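Long-range contact in 3-deoxy-manno-octulosonate cytidylyltransferase (Escherichia coli, PDB 1H7H), which catalyses the transfer of a cytidylyl group from CTP to the eight-carbon sugar KDO, giving CMP-KDO and diphosphate, probably for lipopolysaccharide synthesis: residues 6-11 with 92-97. Sequence-based numbering, arbitrary orientation.
Sequences VIPARY and YINLQG. With CDP (cytidine-5'-diphosphate), chain C.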
ATOM      1  N   VAL A   6     -17.579 -13.361  16.745  1.00 14.23           N
ATOM      2  CA  VAL A   6     -16.771 -14.493  17.182  1.00 13.33           C
ATOM      3  C   VAL A   6     -15.555 -13.913  17.903  1.00 15.64           C
ATOM      4  O   VAL A   6     -14.883 -13.018  17.386  1.00 18.38           O
ATOM      5  CB  VAL A   6     -16.300 -15.363  15.987  1.00 12.29           C
ATOM      6  CG1 VAL A   6     -15.464 -16.525  16.475  1.00 13.82           C
ATOM      7  CG2 VAL A   6     -17.494 -15.874  15.197  1.00 13.74           C
ATOM      8  N   ILE A   7     -15.305 -14.405  19.110  1.00 14.92           N
ATOM      9  CA  ILE A   7     -14.189 -13.949  19.928  1.00 14.33           C
ATOM     10  C   ILE A   7     -13.202 -15.086  20.128  1.00 19.12           C
ATOM     11  O   ILE A   7     -13.441 -15.979  20.941  1.00 20.59           O
ATOM     12  CB  ILE A   7     -14.674 -13.493  21.322  1.00 16.08           C
ATOM     13  CG1 ILE A   7     -15.687 -12.357  21.184  1.00 13.41           C
ATOM     14  CG2 ILE A   7     -13.491 -13.068  22.197  1.00 14.94           C
ATOM     15  CD1 ILE A   7     -16.506 -12.144  22.414  1.00 10.17           C
ATOM     16  N   PRO A   8     -12.112 -15.113  19.340  1.00 23.34           N
ATOM     17  CA  PRO A   8     -11.103 -16.171  19.472  1.00 26.05           C
ATOM     18  C   PRO A   8     -10.387 -15.981  20.811  1.00 30.24           C
ATOM     19  O   PRO A   8      -9.904 -14.884  21.108  1.00 33.58           O
ATOM     20  CB  PRO A   8     -10.148 -15.900  18.301  1.00 23.89           C
ATOM     21  CG  PRO A   8     -10.980 -15.140  17.312  1.00 25.08           C
ATOM     22  CD  PRO A   8     -11.820 -14.243  18.183  1.00 21.85           C
ATOM     23  N   ALA A   9     -10.352 -17.026  21.627  1.00 34.39           N
ATOM     24  CA  ALA A   9      -9.715 -16.931  22.934  1.00 37.51           C
ATOM     25  C   ALA A   9      -8.852 -18.135  23.267  1.00 42.86           C
ATOM     26  O   ALA A   9      -9.306 -19.110  23.877  1.00 43.92           O
ATOM     27  CB  ALA A   9     -10.761 -16.697  24.020  1.00 35.36           C
ATOM     28  N   ARG A  10      -7.591 -18.028  22.867  1.00 51.77           N
ATOM     29  CA  ARG A  10      -6.586 -19.050  23.086  1.00 60.41           C
ATOM     30  C   ARG A  10      -6.029 -18.848  24.498  1.00 64.50           C
ATOM     31  O   ARG A  10      -5.755 -17.714  24.912  1.00 64.11           O
ATOM     32  CB  ARG A  10      -5.476 -18.863  22.055  1.00 64.32           C
ATOM     33  CG  ARG A  10      -4.635 -20.086  21.776  1.00 72.84           C
ATOM     34  CD  ARG A  10      -3.489 -19.746  20.848  1.00 79.46           C
ATOM     35  NE  ARG A  10      -2.832 -20.937  20.315  1.00 85.96           N
ATOM     36  CZ  ARG A  10      -1.633 -20.943  19.745  1.00 88.76           C
ATOM     37  NH1 ARG A  10      -0.943 -19.818  19.635  1.00 90.27           N
ATOM     38  NH2 ARG A  10      -1.136 -22.073  19.261  1.00 90.67           N
ATOM     39  N   TYR A  11      -5.893 -19.939  25.247  1.00 71.18           N
ATOM     40  CA  TYR A  11      -5.371 -19.887  26.613  1.00 77.82           C
ATOM     41  C   TYR A  11      -3.863 -19.660  26.595  1.00 81.59           C
ATOM     42  O   TYR A  11      -3.364 -18.688  27.171  1.00 81.04           O
ATOM     43  CB  TYR A  11      -5.690 -21.196  27.352  1.00 80.13           C
ATOM     44  CG  TYR A  11      -5.256 -21.236  28.807  1.00 83.81           C
ATOM     45  CD1 TYR A  11      -6.171 -21.016  29.838  1.00 85.44           C
ATOM     46  CD2 TYR A  11      -3.931 -21.511  29.157  1.00 84.71           C
ATOM     47  CE1 TYR A  11      -5.778 -21.067  31.180  1.00 85.49           C
ATOM     48  CE2 TYR A  11      -3.527 -21.562  30.492  1.00 84.93           C
ATOM     49  CZ  TYR A  11      -4.457 -21.340  31.496  1.00 84.98           C
ATOM     50  OH  TYR A  11      -4.063 -21.382  32.813  1.00 84.28           O
ATOM     51  N   TYR A  92     -19.322 -12.030   9.529  1.00 13.79           N
ATOM     52  CA  TYR A  92     -18.639 -12.477  10.745  1.00 12.10           C
ATOM     53  C   TYR A  92     -17.711 -11.381  11.251  1.00 16.06           C
ATOM     54  O   TYR A  92     -16.904 -10.840  10.494  1.00 18.83           O
ATOM     55  CB  TYR A  92     -17.804 -13.729  10.477  1.00 12.84           C
ATOM     56  CG  TYR A  92     -18.618 -14.926  10.075  1.00 17.50           C
ATOM     57  CD1 TYR A  92     -19.040 -15.094   8.757  1.00 17.11           C
ATOM     58  CD2 TYR A  92     -18.998 -15.877  11.020  1.00 17.16           C
ATOM     59  CE1 TYR A  92     -19.822 -16.179   8.391  1.00 23.04           C
ATOM     60  CE2 TYR A  92     -19.778 -16.962  10.667  1.00 19.55           C
ATOM     61  CZ  TYR A  92     -20.188 -17.109   9.353  1.00 22.07           C
ATOM     62  OH  TYR A  92     -20.964 -18.181   9.000  1.00 25.29           O
ATOM     63  N   ILE A  93     -17.833 -11.040  12.526  1.00 15.77           N
ATOM     64  CA  ILE A  93     -16.980 -10.019  13.110  1.00 14.44           C
ATOM     65  C   ILE A  93     -15.999 -10.704  14.049  1.00 16.52           C
ATOM     66  O   ILE A  93     -16.392 -11.504  14.905  1.00 18.10           O
ATOM     67  CB  ILE A  93     -17.799  -8.943  13.862  1.00 14.42           C
ATOM     68  CG1 ILE A  93     -18.684  -8.191  12.871  1.00 12.04           C
ATOM     69  CG2 ILE A  93     -16.869  -7.959  14.567  1.00  9.41           C
ATOM     70  CD1 ILE A  93     -19.623  -7.211  13.516  1.00 16.88           C
ATOM     71  N   ASN A  94     -14.717 -10.427  13.845  1.00 15.43           N
ATOM     72  CA  ASN A  94     -13.667 -11.011  14.660  1.00 18.20           C
ATOM     73  C   ASN A  94     -13.193 -10.019  15.714  1.00 17.40           C
ATOM     74  O   ASN A  94     -12.633  -8.976  15.385  1.00 18.10           O
ATOM     75  CB  ASN A  94     -12.494 -11.419  13.775  1.00 23.26           C
ATOM     76  CG  ASN A  94     -11.659 -12.512  14.393  1.00 32.99           C
ATOM     77  OD1 ASN A  94     -12.191 -13.491  14.915  1.00 43.34           O
ATOM     78  ND2 ASN A  94     -10.344 -12.361  14.335  1.00 35.44           N
ATOM     79  N   LEU A  95     -13.454 -10.330  16.977  1.00 19.34           N
ATOM     80  CA  LEU A  95     -13.044  -9.482  18.089  1.00 21.17           C
ATOM     81  C   LEU A  95     -11.919 -10.149  18.856  1.00 24.49           C
ATOM     82  O   LEU A  95     -11.930 -11.361  19.054  1.00 30.23           O
ATOM     83  CB  LEU A  95     -14.194  -9.262  19.062  1.00 23.57           C
ATOM     84  CG  LEU A  95     -15.261  -8.228  18.753  1.00 26.76           C
ATOM     85  CD1 LEU A  95     -16.120  -8.062  20.007  1.00 30.00           C
ATOM     86  CD2 LEU A  95     -14.598  -6.912  18.396  1.00 31.42           C
ATOM     87  N   GLN A  96     -10.974  -9.346  19.326  1.00 26.76           N
ATOM     88  CA  GLN A  96      -9.844  -9.852  20.092  1.00 30.04           C
ATOM     89  C   GLN A  96     -10.268 -10.199  21.511  1.00 30.52           C
ATOM     90  O   GLN A  96     -10.953  -9.418  22.172  1.00 31.18           O
ATOM     91  CB  GLN A  96      -8.733  -8.806  20.122  1.00 37.33           C
ATOM     92  CG  GLN A  96      -8.286  -8.359  18.739  1.00 44.50           C
ATOM     93  CD  GLN A  96      -7.638  -9.483  17.953  1.00 51.56           C
ATOM     94  OE1 GLN A  96      -6.416  -9.607  17.942  1.00 55.55           O
ATOM     95  NE2 GLN A  96      -8.454 -10.322  17.309  1.00 51.63           N
ATOM     96  N   GLY A  97      -9.854 -11.369  21.978  1.00 28.72           N
ATOM     97  CA  GLY A  97     -10.214 -11.782  23.319  1.00 31.21           C
ATOM     98  C   GLY A  97      -9.450 -11.065  24.415  1.00 36.38           C
ATOM     99  O   GLY A  97      -9.815 -11.155  25.594  1.00 38.37           O
TER
HETATM  100  O3B CDP C1246      -1.629 -15.486  20.453  1.00 92.41           O
HETATM  101  PB  CDP C1246      -1.755 -14.006  21.072  1.00 92.48           P
HETATM  102  O1B CDP C1246      -3.129 -13.817  21.646  1.00 92.74           O
HETATM  103  O2B CDP C1246      -0.750 -13.859  22.173  1.00 92.36           O
HETATM  104  O3A CDP C1246      -1.436 -12.915  19.919  1.00 87.43           O
HETATM  105  PA  CDP C1246      -2.630 -11.885  19.567  1.00 82.51           P
HETATM  106  O1A CDP C1246      -2.184 -10.931  18.503  1.00 82.81           O
HETATM  107  O2A CDP C1246      -3.045 -11.102  20.778  1.00 82.47           O
HETATM  108  O5' CDP C1246      -3.911 -12.717  19.060  1.00 77.45           O
HETATM  109  C5' CDP C1246      -5.076 -12.077  18.517  1.00 69.58           C
HETATM  110  C4' CDP C1246      -6.395 -12.834  18.911  1.00 64.66           C
HETATM  111  O4' CDP C1246      -6.563 -14.061  18.147  1.00 62.49           O
HETATM  112  C3' CDP C1246      -6.444 -13.267  20.395  1.00 62.31           C
HETATM  113  O3' CDP C1246      -7.819 -13.246  20.843  1.00 60.77           O
HETATM  114  C2' CDP C1246      -5.871 -14.690  20.332  1.00 59.80           C
HETATM  115  O2' CDP C1246      -6.199 -15.525  21.459  1.00 52.63           O
HETATM  116  C1' CDP C1246      -6.425 -15.257  18.995  1.00 60.63           C
HETATM  117  N1  CDP C1246      -5.562 -16.331  18.446  1.00 60.58           N
HETATM  118  C2  CDP C1246      -6.083 -17.577  18.212  1.00 59.41           C
HETATM  119  O2  CDP C1246      -7.253 -17.872  18.432  1.00 59.17           O
HETATM  120  N3  CDP C1246      -5.245 -18.635  17.679  1.00 59.23           N
HETATM  121  C4  CDP C1246      -4.003 -18.454  17.407  1.00 59.02           C
HETATM  122  N4  CDP C1246      -3.248 -19.416  16.924  1.00 57.07           N
HETATM  123  C5  CDP C1246      -3.454 -17.090  17.665  1.00 59.07           C
HETATM  124  C6  CDP C1246      -4.239 -16.105  18.164  1.00 59.99           C
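The ring of Tyr92 meets Val6 at its edge: CG2 of the valine lies near the ring plane, 4.4 Å from Tyr92 CD2. The tyrosine hydroxyl points on to the backbone oxygen of Val87, to which it is hydrogen-bonded. The amide of Asn94 crosses the Pro8 ring at a slant, its OD1 reaching Pro8 CG at 3.2 Å and also CD; Asn94 CG lies anti to its own backbone N (chi1 -156°), which carries the amide toward Pro8. This buried OD1 has no hydrogen-bonding partner in the model. The guanidinium of Arg10, poorly ordered, carries the cytosine amino nitrogen N4 of CDP over one face, toward its rim, and its NE makes a weak, long ion pair with Asp51.

Between these groups the backbones run parallel, Val6 bridging to Asn94. Val6 is gripped through both its polar backbone atoms: N donates to Ile93 O at 2.9 Å, almost straight, and O accepts from Leu95 N at 3.1 Å. A CA-H...O contact from Ile7 to Leu95 O closes the next step, with Ile7 CG1 resting on Leu95 CB at 4.0 Å and CG2 on Gly97 CA at 3.7 Å. Helix 76-86 covers the side of Val6 and Asn94; helix 29-38 covers that of Ile7 and Leu95.

The chains stay close as far as Ala9 and Gly97 and part at Arg10. Ribose O3' of CDP links them, donating to Pro8 O at 2.7 Å and accepting from Gly97 N at 3.0 Å, while Arg10 N donates to O2'. Adjacent parallel strands, 3-8 and 91-94, whose C-terminal ends lead into nucleotide-binding loops are characteristic of the Rossmann-like nucleotidyltransferase fold of the GT-A clan; here they supply ribose-binding contacts of the nucleotide site, with Arg10 beside the base.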